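Local atomic coordinates of beta-galactosidase (Geobacillus stearothermophilus, PDB entry 4OIF), a protein that probably hydrolyses terminal non-reducing beta-D-galactose residues from beta-D-galactosides, as a zinc-binding, homotrimeric member of glycosyl hydrolase family 42. Residues 429-434 with 530-535; 541-546 with 579-584; 554-559 with 573-578. All coordinates share one frame; numbering follows the deposited sequence.

Contact 1. Residues 429-434 with 530-535; sequences QGFAAE and IETDTL
In the trimerisation domain, the loop between helices 419-427 and 438-451 rests on strand 527-534, with Phe431 and Ala432 meeting Thr532 and Thr534. No hydrogen bond joins the two segments; the evidence for the contact is van der Waals packing over 173 Å² of buried surface. Thr532 meets the edge of the Phe431 ring, its CG2 lying in the ring plane 3.9 Å from Phe431 CE1. That methyl stands anti to the backbone N of Thr532 (chi1, measured to OG1, is -68°), which carries it to the ring. Thr534 meets mainly the backbone of Phe431, and the Ala432 methyl. Its OG1 lies 3.3 Å from Phe431 CA, while its CG2 sits 3.5 Å from Phe431 C and 3.6 Å from Ala432 CB, so the two branches straddle the step from one residue to the next. The Phe431 and Thr534 side chains cross at about a right angle. Replacing Thr534 by a glycine would probably open a gap beside the Phe431 backbone and take away the methyl that Ala432 CB packs on in this strand. Tyr555 of the adjoining strand also packs on Phe431 and Thr534, and its hydroxyl bonds to Ala432 N. Across the interface, Asn334 of the second subunit bonds to Phe431 O, and Arg338 of that subunit forms a salt bridge with Asp533. Such a loop laid on an antiparallel strand pair here forms part of the subunit interface of a trimerisation domain.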
loop_
_atom_site.group_PDB
_atom_site.type_symbol
_atom_site.label_atom_id
_atom_site.label_comp_id
_atom_site.label_asym_id
_atom_site.label_seq_id
_atom_site.Cartn_x
_atom_site.Cartn_y
_atom_site.Cartn_z
ATOM N N GLN A 429 -0.818 -12.545 -17.409
ATOM C CA GLN A 429 -1.008 -11.142 -17.741
ATOM C C GLN A 429 -2.162 -11.022 -18.736
ATOM O O GLN A 429 -2.028 -11.378 -19.918
ATOM C CB GLN A 429 0.276 -10.541 -18.311
ATOM C CG GLN A 429 1.365 -10.400 -17.274
ATOM C CD GLN A 429 1.058 -9.314 -16.252
ATOM O OE1 GLN A 429 0.653 -8.207 -16.605
ATOM N NE2 GLN A 429 1.242 -9.630 -14.982
ATOM N N GLY A 430 -3.303 -10.540 -18.254
ATOM C CA GLY A 430 -4.504 -10.498 -19.066
ATOM C C GLY A 430 -5.773 -10.496 -18.232
ATOM O O GLY A 430 -5.718 -10.574 -17.002
ATOM N N PHE A 431 -6.915 -10.411 -18.909
ATOM C CA PHE A 431 -8.201 -10.267 -18.242
ATOM C C PHE A 431 -8.183 -9.056 -17.318
ATOM O O PHE A 431 -7.724 -7.979 -17.696
ATOM C CB PHE A 431 -8.538 -11.551 -17.480
ATOM C CG PHE A 431 -8.277 -12.804 -18.279
ATOM C CD1 PHE A 431 -9.105 -13.151 -19.351
ATOM C CD2 PHE A 431 -7.202 -13.623 -17.982
ATOM C CE1 PHE A 431 -8.874 -14.296 -20.104
ATOM C CE2 PHE A 431 -6.957 -14.778 -18.735
ATOM C CZ PHE A 431 -7.799 -15.112 -19.798
ATOM N N ALA A 432 -8.683 -9.237 -16.105
ATOM C CA ALA A 432 -8.593 -8.201 -15.078
ATOM C C ALA A 432 -8.128 -8.843 -13.779
ATOM O O ALA A 432 -8.669 -9.865 -13.365
ATOM C CB ALA A 432 -9.918 -7.486 -14.889
ATOM N N ALA A 433 -7.114 -8.242 -13.160
ATOM C CA ALA A 433 -6.460 -8.809 -11.985
ATOM C C ALA A 433 -7.445 -9.118 -10.870
ATOM O O ALA A 433 -7.429 -10.214 -10.299
ATOM C CB ALA A 433 -5.384 -7.859 -11.467
ATOM N N GLU A 434 -8.304 -8.149 -10.569
ATOM C CA GLU A 434 -9.131 -8.236 -9.381
ATOM C C GLU A 434 -10.403 -9.042 -9.587
ATOM O O GLU A 434 -11.065 -9.379 -8.612
ATOM C CB GLU A 434 -9.464 -6.828 -8.872
ATOM C CG GLU A 434 -8.272 -6.170 -8.163
ATOM C CD GLU A 434 -8.514 -4.725 -7.746
ATOM O OE1 GLU A 434 -9.688 -4.312 -7.622
ATOM O OE2 GLU A 434 -7.517 -3.999 -7.536
ATOM N N ILE A 530 -14.491 -17.311 -29.267
ATOM C CA ILE A 530 -13.483 -16.657 -30.089
ATOM C C ILE A 530 -12.952 -15.379 -29.464
ATOM O O ILE A 530 -11.921 -14.880 -29.892
ATOM C CB ILE A 530 -14.006 -16.357 -31.505
ATOM C CG1 ILE A 530 -15.140 -15.342 -31.474
ATOM C CG2 ILE A 530 -14.476 -17.639 -32.174
ATOM C CD1 ILE A 530 -15.723 -15.073 -32.854
ATOM N N GLU A 531 -13.639 -14.856 -28.450
ATOM C CA GLU A 531 -13.195 -13.623 -27.800
ATOM C C GLU A 531 -13.661 -13.498 -26.367
ATOM O O GLU A 531 -14.837 -13.696 -26.057
ATOM C CB GLU A 531 -13.659 -12.382 -28.566
ATOM C CG GLU A 531 -13.070 -11.093 -27.975
ATOM C CD GLU A 531 -13.422 -9.835 -28.740
ATOM O OE1 GLU A 531 -14.152 -9.907 -29.747
ATOM O OE2 GLU A 531 -12.961 -8.756 -28.321
ATOM N N THR A 532 -12.721 -13.155 -25.494
ATOM C CA THR A 532 -13.017 -12.921 -24.094
ATOM C C THR A 532 -13.077 -11.433 -23.859
ATOM O O THR A 532 -12.073 -10.734 -23.981
ATOM C CB THR A 532 -11.967 -13.549 -23.159
ATOM O OG1 THR A 532 -12.045 -14.981 -23.235
ATOM C CG2 THR A 532 -12.229 -13.116 -21.729
ATOM N N ASP A 533 -14.264 -10.941 -23.545
ATOM C CA ASP A 533 -14.431 -9.530 -23.265
ATOM C C ASP A 533 -14.231 -9.262 -21.778
ATOM O O ASP A 533 -15.004 -9.758 -20.950
ATOM C CB ASP A 533 -15.815 -9.073 -23.707
ATOM C CG ASP A 533 -15.927 -7.576 -23.811
ATOM O OD1 ASP A 533 -14.900 -6.898 -24.060
ATOM O OD2 ASP A 533 -17.054 -7.083 -23.649
ATOM N N THR A 534 -13.201 -8.488 -21.436
ATOM C CA THR A 534 -12.942 -8.136 -20.041
ATOM C C THR A 534 -13.488 -6.749 -19.720
ATOM O O THR A 534 -13.152 -5.775 -20.387
ATOM C CB THR A 534 -11.444 -8.175 -19.716
ATOM O OG1 THR A 534 -10.954 -9.516 -19.856
ATOM C CG2 THR A 534 -11.206 -7.697 -18.291
ATOM N N LEU A 535 -14.317 -6.658 -18.685
ATOM C CA LEU A 535 -15.057 -5.427 -18.414
ATOM C C LEU A 535 -14.541 -4.643 -17.214
ATOM O O LEU A 535 -13.961 -5.212 -16.297
ATOM C CB LEU A 535 -16.531 -5.751 -18.198
ATOM C CG LEU A 535 -17.163 -6.590 -19.312
ATOM C CD1 LEU A 535 -18.648 -6.742 -19.066
ATOM C CD2 LEU A 535 -16.899 -5.942 -20.667
#

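Contact 2. Residues 541-546 with 579-584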
loop_
_atom_site.group_PDB
_atom_site.type_symbol
_atom_site.label_atom_id
_atom_site.label_comp_id
_atom_site.label_asym_id
_atom_site.label_seq_id
_atom_site.Cartn_x
_atom_site.Cartn_y
_atom_site.Cartn_z
ATOM N N ASN A 541 -23.619 -5.968 -18.627
ATOM C CA ASN A 541 -24.367 -6.467 -19.770
ATOM C C ASN A 541 -25.528 -7.268 -19.204
ATOM O O ASN A 541 -25.870 -7.128 -18.028
ATOM C CB ASN A 541 -23.485 -7.306 -20.719
ATOM C CG ASN A 541 -23.944 -7.229 -22.204
ATOM O OD1 ASN A 541 -25.118 -7.431 -22.520
ATOM N ND2 ASN A 541 -23.010 -6.927 -23.106
ATOM N N SER A 542 -26.136 -8.096 -20.037
ATOM C CA SER A 542 -27.227 -8.941 -19.608
ATOM C C SER A 542 -27.431 -10.034 -20.623
ATOM O O SER A 542 -27.175 -9.834 -21.814
ATOM C CB SER A 542 -28.514 -8.144 -19.442
ATOM O OG SER A 542 -28.908 -7.590 -20.681
ATOM N N VAL A 543 -27.889 -11.187 -20.143
ATOM C CA VAL A 543 -28.221 -12.317 -20.992
ATOM C C VAL A 543 -29.713 -12.641 -20.889
ATOM O O VAL A 543 -30.263 -12.773 -19.801
ATOM C CB VAL A 543 -27.392 -13.559 -20.615
ATOM C CG1 VAL A 543 -27.865 -14.776 -21.390
ATOM C CG2 VAL A 543 -25.923 -13.302 -20.873
ATOM N N HIS A 544 -30.377 -12.753 -22.028
ATOM C CA HIS A 544 -31.746 -13.225 -22.036
ATOM C C HIS A 544 -31.726 -14.736 -22.135
ATOM O O HIS A 544 -31.108 -15.308 -23.050
ATOM C CB HIS A 544 -32.534 -12.620 -23.187
ATOM C CG HIS A 544 -34.013 -12.722 -23.015
ATOM N ND1 HIS A 544 -34.748 -13.778 -23.509
ATOM C CD2 HIS A 544 -34.895 -11.905 -22.396
ATOM C CE1 HIS A 544 -36.022 -13.599 -23.212
ATOM N NE2 HIS A 544 -36.138 -12.472 -22.533
ATOM N N TYR A 545 -32.405 -15.363 -21.176
ATOM C CA TYR A 545 -32.401 -16.806 -21.010
ATOM C C TYR A 545 -33.708 -17.244 -20.339
ATOM O O TYR A 545 -34.133 -16.656 -19.334
ATOM C CB TYR A 545 -31.174 -17.233 -20.195
ATOM C CG TYR A 545 -31.200 -18.657 -19.701
ATOM C CD1 TYR A 545 -30.763 -19.694 -20.501
ATOM C CD2 TYR A 545 -31.644 -18.960 -18.418
ATOM C CE1 TYR A 545 -30.775 -20.996 -20.048
ATOM C CE2 TYR A 545 -31.659 -20.258 -17.955
ATOM C CZ TYR A 545 -31.227 -21.274 -18.775
ATOM O OH TYR A 545 -31.240 -22.570 -18.323
ATOM N N ARG A 546 -34.345 -18.258 -20.921
ATOM C CA ARG A 546 -35.650 -18.739 -20.469
ATOM C C ARG A 546 -36.611 -17.608 -20.143
ATOM O O ARG A 546 -37.198 -17.597 -19.070
ATOM C CB ARG A 546 -35.507 -19.636 -19.241
ATOM C CG ARG A 546 -34.619 -20.855 -19.446
ATOM C CD ARG A 546 -35.297 -21.898 -20.295
ATOM N NE ARG A 546 -34.567 -23.160 -20.305
ATOM C CZ ARG A 546 -33.682 -23.501 -21.238
ATOM N NH1 ARG A 546 -33.422 -22.666 -22.236
ATOM N NH2 ARG A 546 -33.062 -24.677 -21.177
ATOM N N PRO A 579 -24.974 -15.598 -29.142
ATOM C CA PRO A 579 -25.123 -16.589 -28.067
ATOM C C PRO A 579 -24.243 -16.368 -26.838
ATOM O O PRO A 579 -23.041 -16.124 -26.955
ATOM C CB PRO A 579 -24.716 -17.906 -28.743
ATOM C CG PRO A 579 -24.811 -17.650 -30.182
ATOM C CD PRO A 579 -24.473 -16.221 -30.375
ATOM N N ALA A 580 -24.848 -16.504 -25.664
ATOM C CA ALA A 580 -24.131 -16.460 -24.397
ATOM C C ALA A 580 -24.189 -17.822 -23.676
ATOM O O ALA A 580 -23.234 -18.219 -23.003
ATOM C CB ALA A 580 -24.701 -15.375 -23.520
ATOM N N VAL A 581 -25.305 -18.534 -23.805
ATOM C CA VAL A 581 -25.419 -19.836 -23.150
ATOM C C VAL A 581 -25.824 -20.911 -24.138
ATOM O O VAL A 581 -26.799 -20.740 -24.874
ATOM C CB VAL A 581 -26.438 -19.819 -22.006
ATOM C CG1 VAL A 581 -26.570 -21.212 -21.402
ATOM C CG2 VAL A 581 -26.015 -18.834 -20.950
ATOM N N THR A 582 -25.069 -22.010 -24.157
ATOM C CA THR A 582 -25.288 -23.073 -25.141
ATOM C C THR A 582 -25.369 -24.465 -24.510
ATOM O O THR A 582 -24.817 -24.708 -23.435
ATOM C CB THR A 582 -24.170 -23.105 -26.215
ATOM O OG1 THR A 582 -22.947 -23.565 -25.628
ATOM C CG2 THR A 582 -23.950 -21.740 -26.807
ATOM N N SER A 583 -26.063 -25.372 -25.194
ATOM C CA SER A 583 -26.132 -26.779 -24.799
ATOM C C SER A 583 -25.899 -27.656 -26.011
ATOM O O SER A 583 -26.229 -27.279 -27.131
ATOM C CB SER A 583 -27.488 -27.126 -24.170
ATOM O OG SER A 583 -28.502 -27.169 -25.158
ATOM N N ASN A 584 -25.355 -28.839 -25.787
ATOM C CA ASN A 584 -25.041 -29.704 -26.899
ATOM C C ASN A 584 -24.981 -31.181 -26.521
ATOM O O ASN A 584 -24.261 -31.573 -25.607
ATOM C CB ASN A 584 -23.719 -29.263 -27.507
ATOM C CG ASN A 584 -23.430 -29.950 -28.799
ATOM O OD1 ASN A 584 -24.164 -29.785 -29.771
ATOM N ND2 ASN A 584 -22.343 -30.706 -28.837
#
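Val543 and Tyr545 meet Ala580 and Val581 in the mixed sheet of the trimerisation domain, where strand 565-570 runs between strands 541-545 and 579-586. The contact therefore spans one intervening strand, and it involves side chains without any hydrogen bond across the two segments. Ala580 and Val581 both face Gly568 of the middle strand, so that pair forms a classic beta bulge.

The apolar contacts come first. Val543 straddles the Ala580 methyl: CB of Ala580 lies 3.6 Å from Val543 CG2 and 3.9 Å from Val543 CG1. A chi1 of 173° sets CG1 anti to the backbone N of Val543 and CG2 anti to its carbonyl carbon, which presents both methyls to the alanine. The approach to Val581 is looser, Val543 CG1 standing 4.5 Å from Val581 CG2. Val581 also reaches the tyrosine, its CG1 coming obliquely to within 4.4 Å of Tyr545 CE1. All four residues are buried, and Phe602 and Phe606 of helix 600-613 pack on both Tyr545 and Val581.

Aromatic and polar contacts flank this apolar group. One face of the Tyr545 ring carries Arg546 CG, 3.3 Å above its plane and offset toward the rim. Arg546 is paired further out by salt bridges to Glu567 and Glu609. At the other end of the strand, Ser542 N donates to Asn541 OD1 over 2.8 Å, lying in the carbonyl plane.

Contact 3. Residues 554-559 with 573-578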
loop_
_atom_site.group_PDB
_atom_site.type_symbol
_atom_site.label_atom_id
_atom_site.label_comp_id
_atom_site.label_asym_id
_atom_site.label_seq_id
_atom_site.Cartn_x
_atom_site.Cartn_y
_atom_site.Cartn_z
ATOM N N ASP A 554 -18.117 -8.384 -15.414
ATOM C CA ASP A 554 -16.719 -8.841 -15.440
ATOM C C ASP A 554 -16.251 -9.489 -16.737
ATOM O O ASP A 554 -15.233 -9.078 -17.295
ATOM C CB ASP A 554 -16.447 -9.820 -14.288
ATOM C CG ASP A 554 -16.674 -9.197 -12.923
ATOM O OD1 ASP A 554 -16.647 -7.950 -12.813
ATOM O OD2 ASP A 554 -16.868 -9.962 -11.954
ATOM N N TYR A 555 -16.959 -10.520 -17.200
ATOM C CA TYR A 555 -16.535 -11.246 -18.398
ATOM C C TYR A 555 -17.681 -11.660 -19.308
ATOM O O TYR A 555 -18.733 -12.110 -18.850
ATOM C CB TYR A 555 -15.735 -12.489 -18.012
ATOM C CG TYR A 555 -14.483 -12.168 -17.243
ATOM C CD1 TYR A 555 -13.352 -11.698 -17.898
ATOM C CD2 TYR A 555 -14.425 -12.329 -15.868
ATOM C CE1 TYR A 555 -12.201 -11.391 -17.213
ATOM C CE2 TYR A 555 -13.272 -12.024 -15.169
ATOM C CZ TYR A 555 -12.163 -11.552 -15.852
ATOM O OH TYR A 555 -11.009 -11.241 -15.180
ATOM N N ALA A 556 -17.453 -11.508 -20.605
ATOM C CA ALA A 556 -18.343 -12.050 -21.608
ATOM C C ALA A 556 -17.515 -12.839 -22.593
ATOM O O ALA A 556 -16.321 -12.598 -22.747
ATOM C CB ALA A 556 -19.112 -10.948 -22.308
ATOM N N THR A 557 -18.139 -13.800 -23.257
ATOM C CA THR A 557 -17.431 -14.534 -24.291
ATOM C C THR A 557 -18.177 -14.485 -25.615
ATOM O O THR A 557 -19.343 -14.862 -25.683
ATOM C CB THR A 557 -17.214 -16.010 -23.890
ATOM O OG1 THR A 557 -16.671 -16.081 -22.560
ATOM C CG2 THR A 557 -16.261 -16.679 -24.867
ATOM N N VAL A 558 -17.516 -14.024 -26.670
ATOM C CA VAL A 558 -18.128 -14.096 -27.992
ATOM C C VAL A 558 -18.038 -15.549 -28.463
ATOM O O VAL A 558 -16.987 -16.178 -28.357
ATOM C CB VAL A 558 -17.454 -13.140 -29.005
ATOM C CG1 VAL A 558 -18.091 -13.288 -30.384
ATOM C CG2 VAL A 558 -17.572 -11.687 -28.542
ATOM N N ILE A 559 -19.141 -16.087 -28.971
ATOM C CA ILE A 559 -19.228 -17.515 -29.279
ATOM C C ILE A 559 -19.617 -17.839 -30.728
ATOM O O ILE A 559 -20.556 -17.272 -31.285
ATOM C CB ILE A 559 -20.240 -18.191 -28.339
ATOM C CG1 ILE A 559 -19.681 -18.236 -26.915
ATOM C CG2 ILE A 559 -20.611 -19.584 -28.835
ATOM C CD1 ILE A 559 -20.760 -18.411 -25.858
ATOM N N ASP A 573 -24.060 -4.168 -25.985
ATOM C CA ASP A 573 -22.703 -4.088 -26.539
ATOM C C ASP A 573 -22.628 -4.696 -27.948
ATOM O O ASP A 573 -23.640 -5.097 -28.512
ATOM C CB ASP A 573 -21.692 -4.767 -25.606
ATOM C CG ASP A 573 -20.352 -4.026 -25.539
ATOM O OD1 ASP A 573 -19.885 -3.497 -26.569
ATOM O OD2 ASP A 573 -19.759 -3.979 -24.439
ATOM N N PHE A 574 -21.428 -4.760 -28.518
ATOM C CA PHE A 574 -21.301 -5.081 -29.938
ATOM C C PHE A 574 -21.670 -6.526 -30.251
ATOM O O PHE A 574 -21.958 -6.841 -31.398
ATOM C CB PHE A 574 -19.877 -4.760 -30.459
ATOM C CG PHE A 574 -18.800 -5.713 -29.994
ATOM C CD1 PHE A 574 -18.118 -5.484 -28.799
ATOM C CD2 PHE A 574 -18.426 -6.799 -30.777
ATOM C CE1 PHE A 574 -17.105 -6.344 -28.371
ATOM C CE2 PHE A 574 -17.408 -7.673 -30.363
ATOM C CZ PHE A 574 -16.755 -7.447 -29.151
ATOM N N TYR A 575 -21.674 -7.399 -29.244
ATOM C CA TYR A 575 -22.060 -8.783 -29.466
ATOM C C TYR A 575 -23.491 -9.053 -29.007
ATOM O O TYR A 575 -23.860 -10.198 -28.718
ATOM C CB TYR A 575 -21.095 -9.735 -28.761
ATOM C CG TYR A 575 -20.620 -9.278 -27.396
ATOM C CD1 TYR A 575 -19.503 -8.458 -27.271
ATOM C CD2 TYR A 575 -21.271 -9.685 -26.232
ATOM C CE1 TYR A 575 -19.054 -8.048 -26.042
ATOM C CE2 TYR A 575 -20.836 -9.273 -24.996
ATOM C CZ TYR A 575 -19.713 -8.454 -24.908
ATOM O OH TYR A 575 -19.247 -8.030 -23.682
ATOM N N ALA A 576 -24.291 -7.992 -28.938
ATOM C CA ALA A 576 -25.702 -8.120 -28.600
ATOM C C ALA A 576 -26.426 -9.102 -29.533
ATOM O O ALA A 576 -26.122 -9.180 -30.722
ATOM C CB ALA A 576 -26.368 -6.773 -28.636
ATOM N N ASP A 577 -27.349 -9.862 -28.945
ATOM C CA ASP A 577 -28.166 -10.857 -29.647
ATOM C C ASP A 577 -27.347 -12.005 -30.221
ATOM O O ASP A 577 -27.816 -12.725 -31.091
ATOM C CB ASP A 577 -28.985 -10.200 -30.765
ATOM C CG ASP A 577 -29.909 -9.121 -30.244
ATOM O OD1 ASP A 577 -30.477 -9.284 -29.142
ATOM O OD2 ASP A 577 -30.069 -8.102 -30.935
ATOM N N THR A 578 -26.124 -12.184 -29.728
ATOM C CA THR A 578 -25.313 -13.344 -30.117
ATOM C C THR A 578 -25.349 -14.324 -28.936
ATOM O O THR A 578 -25.736 -13.931 -27.847
ATOM C CB THR A 578 -23.859 -12.940 -30.492
ATOM O OG1 THR A 578 -23.225 -12.309 -29.376
ATOM C CG2 THR A 578 -23.854 -11.991 -31.672
HETATM O O HOH W 1 -21.536 -14.803 -28.668
#
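Tyr575 leans on strand 555-561 along its whole length, touching Val558 near its base and Ala556 at its end. Its CB lies 4.0 Å from Val558 CG2. With chi1 at 39°, CG is placed between the backbone N and the carbonyl carbon, and the same valine methyl stays 4.1 Å from CG and 4.0 Å from CD1 of Tyr575. CD1 also sits over the centre of the Phe574 ring, 3.3 Å above its plane. Farther out, Tyr575 CE2 is 3.6 Å from Ala556 CB, and CZ meets the same methyl. The hydroxyl OH passes 3.2 Å from that methyl, but its polar partner is Asp533 OD2, a hydrogen bond that ties the ring's end to strand 527-534. Back at the base of the side chain, a water joins the strand to the loop, accepting from Ile559 N over 2.7 Å and donating to Thr578 OG1. The type I turn Asp573-Ala576 and the type II turn Tyr575-Thr578 share Tyr575 and Ala576. The loop joins strand 565-570 to strand 579-586 while its tyrosine packs against strand 555-561, edge-to-face with Tyr570 and beside Asn541 of strand 541-545.

Overall arrangement
All three contacts lie within the trimerisation domain, away from the zinc site and the probable active site. Contact 1 closes along the chain before the others open, and contact 3 is nested inside the loop that contact 2 closes. Centres of contacts 1 and 3 are 13 Å apart, and those of contacts 2 and 3 are 10 Å apart; contacts 1 and 2 are 19 Å apart and do not touch. Contact 3 bridges the other two: strand 555-561 pairs with strand 527-534 of contact 1, whereas Pro579 and Asn541 of contact 2 pack against Ile559 and Asp573. Contacts 1 and 3 both touch the second subunit, whereas contact 2 lies in the mixed sheet and touches no other chain.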